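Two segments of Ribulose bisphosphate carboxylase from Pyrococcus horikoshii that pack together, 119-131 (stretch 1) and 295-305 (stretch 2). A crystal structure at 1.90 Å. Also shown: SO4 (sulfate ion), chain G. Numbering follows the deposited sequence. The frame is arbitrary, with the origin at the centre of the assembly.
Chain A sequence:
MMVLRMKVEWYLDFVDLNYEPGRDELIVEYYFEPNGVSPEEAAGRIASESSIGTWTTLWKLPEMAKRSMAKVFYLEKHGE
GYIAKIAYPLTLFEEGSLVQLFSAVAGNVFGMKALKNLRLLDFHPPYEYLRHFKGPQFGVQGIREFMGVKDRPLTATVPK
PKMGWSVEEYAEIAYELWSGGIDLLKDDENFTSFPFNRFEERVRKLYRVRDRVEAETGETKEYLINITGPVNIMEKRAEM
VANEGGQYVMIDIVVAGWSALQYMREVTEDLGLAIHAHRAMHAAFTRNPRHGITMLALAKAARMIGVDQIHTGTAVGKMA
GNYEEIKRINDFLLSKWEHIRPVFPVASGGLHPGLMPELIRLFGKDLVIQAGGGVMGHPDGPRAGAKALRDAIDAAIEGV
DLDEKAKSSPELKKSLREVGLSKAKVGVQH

Stretch 1 (119-131) RLLDFHPPYEYLR
Stretch 2 295-305: MLALAKAARMI

The contact is anchored by Lys 300, whose ammonium group reaches from the helix 295-305 to the strand 119-124. Lys 300 NZ donates to Asp 122 OD1 at 2.8 Å, forming a salt bridge, and to the carbonyl Phe 123 O, also at 2.8 Å. A water completes the link, donating to Asp 122 OD2 (2.9 Å) and accepting from Lys 300 NZ (3.0 Å), so both carboxylate oxygens are tied to the same amine. His 124 ND1 lies 3.4 Å from Lys 300 NZ and makes a weak hydrogen bond of 2.8 Å to Phe 123 O.

Lys 300 points its CA-to-CB bond toward the strand, with rotamers t, t, m, t for chi1 to chi4. Asp 122 (t, chi2 -2°) and Phe 123 (p, chi2 101°) both leave the strand sideways, and their ends approach the helix; His 124 is m. Lys 300 CD sits over one face of the Phe 123 ring, 4.0 Å from its centroid and 14° off the normal, a CH-pi contact. A buried lysine suits this place because its methylenes cover the aromatic ring while its charge is met by the aspartate.

Strand and helix run in broadly the same direction, their axes crossing at 38° with a closest approach of 6.9 Å. Stretch 2 is regular helix throughout; in the strand, Asp 122 (phi/psi -170/162) and Phe 123 (-140/155) are extended, but Leu 121 is at -89/-41. The register sets Asp 122 CA 5.0 Å from Ala 297 CA and Leu 130 CA 7.5 Å from Met 304 CA. The first approach goes with the small side chain of Ala 297, whose CB points toward the strand and lies 4.1 Å from Leu 120 CD1 (Leu 120 chi1 t, chi2 -3°).

The edge of the Phe 123 ring meets the helix backbone, with Phe 123 CE2 3.5 Å from Ala 297 O. Farther along, buried Met 304 (t, t, chi3 -13°) points toward stretch 1, its CE 3.5 Å from Phe 123 CE1 and 4.2 Å from Pro 125 CG.

After the strand, Pro 125 (-78/133) and Pro 126 (-68/167) turn the chain, and Pro 126 occupies the N-cap position of the short helix that starts at Tyr 127. From this helix Leu 130 (t, p) places CD1 3.7 Å from Met 304 CG, and Tyr 129 (t, chi2 87°) sets CE2 4.4 Å from Met 304 SD. The long, unbranched side chain of Met 304 lies among these rings and the leucine. In all, 501 Å² is buried between the two stretches, both sides summed.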

# COMPACT_ATOMS: atom_id res chain seq x y z
N ARG A 119 -23.65 -29.94 -31.72
CA ARG A 119 -24.31 -28.99 -30.85
C ARG A 119 -24.23 -29.50 -29.45
O ARG A 119 -24.61 -30.62 -29.19
CB ARG A 119 -25.78 -28.86 -31.26
CG ARG A 119 -26.42 -27.56 -30.80
CD ARG A 119 -27.92 -27.45 -31.11
NE ARG A 119 -28.36 -26.07 -30.95
CZ ARG A 119 -29.64 -25.68 -30.81
NH1 ARG A 119 -30.63 -26.55 -30.73
NH2 ARG A 119 -29.90 -24.38 -30.70
N LEU A 120 -23.78 -28.66 -28.51
CA LEU A 120 -23.81 -29.03 -27.13
C LEU A 120 -25.18 -28.66 -26.60
O LEU A 120 -25.53 -27.50 -26.60
CB LEU A 120 -22.68 -28.30 -26.42
CG LEU A 120 -22.48 -28.08 -24.91
CD1 LEU A 120 -23.51 -28.58 -23.96
CD2 LEU A 120 -21.09 -28.55 -24.52
N LEU A 121 -25.95 -29.65 -26.16
CA LEU A 121 -27.34 -29.46 -25.78
C LEU A 121 -27.55 -29.09 -24.33
O LEU A 121 -28.39 -28.25 -24.02
CB LEU A 121 -28.15 -30.72 -26.07
CG LEU A 121 -28.09 -31.21 -27.48
CD1 LEU A 121 -28.95 -32.50 -27.63
CD2 LEU A 121 -28.58 -30.09 -28.44
N ASP A 122 -26.79 -29.72 -23.44
CA ASP A 122 -26.92 -29.52 -22.00
C ASP A 122 -25.75 -30.19 -21.30
O ASP A 122 -25.10 -31.06 -21.86
CB ASP A 122 -28.23 -30.17 -21.49
CG ASP A 122 -28.78 -29.53 -20.20
OD1 ASP A 122 -28.17 -28.61 -19.64
OD2 ASP A 122 -29.87 -29.89 -19.66
N PHE A 123 -25.51 -29.81 -20.06
CA PHE A 123 -24.53 -30.47 -19.23
C PHE A 123 -25.13 -30.55 -17.80
O PHE A 123 -26.07 -29.78 -17.42
CB PHE A 123 -23.16 -29.79 -19.33
CG PHE A 123 -23.13 -28.40 -18.72
CD1 PHE A 123 -22.61 -28.20 -17.48
CD2 PHE A 123 -23.61 -27.31 -19.43
CE1 PHE A 123 -22.56 -26.91 -16.93
CE2 PHE A 123 -23.58 -25.99 -18.85
CZ PHE A 123 -23.07 -25.82 -17.62
N HIS A 124 -24.67 -31.53 -17.05
CA HIS A 124 -25.18 -31.78 -15.71
C HIS A 124 -23.96 -31.88 -14.77
O HIS A 124 -23.26 -32.89 -14.75
CB HIS A 124 -26.06 -33.07 -15.70
CG HIS A 124 -27.11 -33.08 -16.80
ND1 HIS A 124 -27.77 -31.95 -17.22
CD2 HIS A 124 -27.55 -34.07 -17.61
CE1 HIS A 124 -28.57 -32.23 -18.23
NE2 HIS A 124 -28.46 -33.51 -18.48
N PRO A 125 -23.67 -30.84 -14.02
CA PRO A 125 -22.56 -30.92 -13.06
C PRO A 125 -22.89 -31.68 -11.80
O PRO A 125 -23.90 -31.40 -11.19
CB PRO A 125 -22.22 -29.45 -12.80
CG PRO A 125 -23.62 -28.71 -12.99
CD PRO A 125 -24.27 -29.50 -14.09
N PRO A 126 -22.03 -32.61 -11.37
CA PRO A 126 -22.25 -33.29 -10.09
C PRO A 126 -22.07 -32.34 -8.92
O PRO A 126 -21.57 -31.21 -9.09
CB PRO A 126 -21.20 -34.39 -10.09
CG PRO A 126 -20.08 -33.84 -11.04
CD PRO A 126 -20.81 -33.07 -12.06
N TYR A 127 -22.50 -32.77 -7.75
CA TYR A 127 -22.50 -31.89 -6.55
C TYR A 127 -21.09 -31.35 -6.29
O TYR A 127 -20.93 -30.18 -5.96
CB TYR A 127 -23.07 -32.63 -5.33
CG TYR A 127 -23.26 -31.69 -4.14
CD1 TYR A 127 -24.41 -30.92 -4.00
CD2 TYR A 127 -22.28 -31.54 -3.20
CE1 TYR A 127 -24.56 -30.06 -2.94
CE2 TYR A 127 -22.41 -30.63 -2.16
CZ TYR A 127 -23.57 -29.92 -2.03
OH TYR A 127 -23.69 -29.08 -0.96
N GLU A 128 -20.07 -32.18 -6.47
CA GLU A 128 -18.73 -31.82 -6.10
C GLU A 128 -18.12 -30.87 -7.13
O GLU A 128 -17.12 -30.24 -6.82
CB GLU A 128 -17.83 -33.05 -5.87
CG GLU A 128 -18.09 -33.79 -4.55
CD GLU A 128 -17.85 -32.94 -3.29
OE1 GLU A 128 -18.78 -32.90 -2.44
OE2 GLU A 128 -16.74 -32.35 -3.14
N TYR A 129 -18.70 -30.78 -8.33
CA TYR A 129 -18.36 -29.69 -9.27
C TYR A 129 -19.12 -28.39 -8.91
O TYR A 129 -18.55 -27.30 -8.80
CB TYR A 129 -18.67 -30.12 -10.72
CG TYR A 129 -17.99 -29.22 -11.70
CD1 TYR A 129 -16.69 -29.46 -12.12
CD2 TYR A 129 -18.62 -28.06 -12.14
CE1 TYR A 129 -16.05 -28.56 -12.95
CE2 TYR A 129 -18.00 -27.17 -13.00
CZ TYR A 129 -16.74 -27.39 -13.40
OH TYR A 129 -16.16 -26.43 -14.21
N LEU A 130 -20.40 -28.54 -8.70
CA LEU A 130 -21.33 -27.42 -8.58
C LEU A 130 -21.08 -26.66 -7.30
O LEU A 130 -21.31 -25.43 -7.24
CB LEU A 130 -22.77 -27.97 -8.58
CG LEU A 130 -23.91 -26.94 -8.61
CD1 LEU A 130 -23.73 -26.03 -9.77
CD2 LEU A 130 -25.29 -27.64 -8.69
N ARG A 131 -20.60 -27.36 -6.28
CA ARG A 131 -20.43 -26.73 -4.96
C ARG A 131 -19.32 -25.64 -4.97
O ARG A 131 -19.25 -24.81 -4.07
CB ARG A 131 -20.15 -27.78 -3.87
CG ARG A 131 -18.72 -28.42 -3.96
CD ARG A 131 -18.46 -29.48 -2.91
NE ARG A 131 -18.37 -28.87 -1.60
CZ ARG A 131 -18.59 -29.49 -0.45
NH1 ARG A 131 -18.92 -30.78 -0.43
NH2 ARG A 131 -18.47 -28.82 0.69
N MET A 295 -28.98 -22.16 -26.03
CA MET A 295 -29.23 -21.09 -25.08
C MET A 295 -29.40 -21.68 -23.68
O MET A 295 -29.03 -21.04 -22.70
CB MET A 295 -30.46 -20.22 -25.44
CG MET A 295 -30.68 -19.02 -24.48
SD MET A 295 -29.28 -17.86 -24.54
CE MET A 295 -29.08 -17.45 -22.85
N LEU A 296 -29.93 -22.91 -23.58
CA LEU A 296 -30.10 -23.58 -22.30
C LEU A 296 -28.75 -23.81 -21.57
O LEU A 296 -28.63 -23.56 -20.37
CB LEU A 296 -30.82 -24.91 -22.48
CG LEU A 296 -30.87 -25.83 -21.25
CD1 LEU A 296 -31.61 -25.10 -20.14
CD2 LEU A 296 -31.57 -27.14 -21.57
N ALA A 297 -27.74 -24.23 -22.33
CA ALA A 297 -26.42 -24.51 -21.77
C ALA A 297 -25.72 -23.23 -21.34
O ALA A 297 -25.13 -23.13 -20.27
CB ALA A 297 -25.56 -25.27 -22.76
N LEU A 298 -25.81 -22.22 -22.19
CA LEU A 298 -25.29 -20.90 -21.91
C LEU A 298 -25.93 -20.39 -20.66
O LEU A 298 -25.25 -19.92 -19.77
CB LEU A 298 -25.63 -19.96 -23.03
CG LEU A 298 -24.75 -18.79 -23.35
CD1 LEU A 298 -25.14 -18.25 -24.76
CD2 LEU A 298 -24.93 -17.70 -22.33
N ALA A 299 -27.24 -20.52 -20.58
CA ALA A 299 -28.00 -20.04 -19.44
C ALA A 299 -27.59 -20.76 -18.15
O ALA A 299 -27.60 -20.17 -17.07
CB ALA A 299 -29.49 -20.22 -19.68
N LYS A 300 -27.29 -22.05 -18.27
CA LYS A 300 -26.92 -22.85 -17.12
C LYS A 300 -25.56 -22.40 -16.59
O LYS A 300 -25.36 -22.25 -15.41
CB LYS A 300 -26.90 -24.34 -17.50
CG LYS A 300 -26.44 -25.29 -16.42
CD LYS A 300 -26.78 -26.74 -16.76
CE LYS A 300 -28.17 -27.19 -16.30
NZ LYS A 300 -28.50 -28.60 -16.88
N ALA A 301 -24.59 -22.28 -17.49
CA ALA A 301 -23.31 -21.68 -17.11
C ALA A 301 -23.49 -20.33 -16.43
O ALA A 301 -22.88 -20.05 -15.39
CB ALA A 301 -22.41 -21.57 -18.30
N ALA A 302 -24.34 -19.47 -17.01
CA ALA A 302 -24.43 -18.12 -16.51
C ALA A 302 -25.07 -18.13 -15.11
O ALA A 302 -24.70 -17.30 -14.26
CB ALA A 302 -25.23 -17.22 -17.50
N ARG A 303 -26.06 -19.02 -14.89
CA ARG A 303 -26.69 -19.15 -13.58
C ARG A 303 -25.70 -19.68 -12.52
O ARG A 303 -25.69 -19.25 -11.37
CB ARG A 303 -27.91 -20.06 -13.68
CG ARG A 303 -28.59 -20.29 -12.34
CD ARG A 303 -29.96 -20.92 -12.42
NE ARG A 303 -30.46 -21.09 -11.08
CZ ARG A 303 -31.36 -21.99 -10.69
NH1 ARG A 303 -31.89 -22.84 -11.58
NH2 ARG A 303 -31.74 -22.04 -9.41
N MET A 304 -24.85 -20.63 -12.93
CA MET A 304 -23.96 -21.29 -12.01
C MET A 304 -22.90 -20.29 -11.52
O MET A 304 -22.73 -20.13 -10.28
CB MET A 304 -23.36 -22.53 -12.74
CG MET A 304 -22.37 -23.40 -11.98
SD MET A 304 -21.73 -24.89 -12.99
CE MET A 304 -22.80 -24.81 -14.16
N ILE A 305 -22.28 -19.57 -12.45
CA ILE A 305 -21.41 -18.47 -12.09
C ILE A 305 -22.20 -17.50 -11.24
O ILE A 305 -21.84 -17.14 -10.11
CB ILE A 305 -20.81 -17.78 -13.35
CG1 ILE A 305 -19.85 -18.74 -14.04
CG2 ILE A 305 -20.02 -16.54 -12.92
CD1 ILE A 305 -19.56 -18.41 -15.48
S SO4 G . -31.72 -30.70 -32.38
O1 SO4 G . -32.10 -30.03 -33.62
O2 SO4 G . -31.00 -31.92 -32.69
O3 SO4 G . -30.85 -29.81 -31.60
O4 SO4 G . -32.93 -31.07 -31.65
O HOH W 1 -31.46 -28.85 -17.46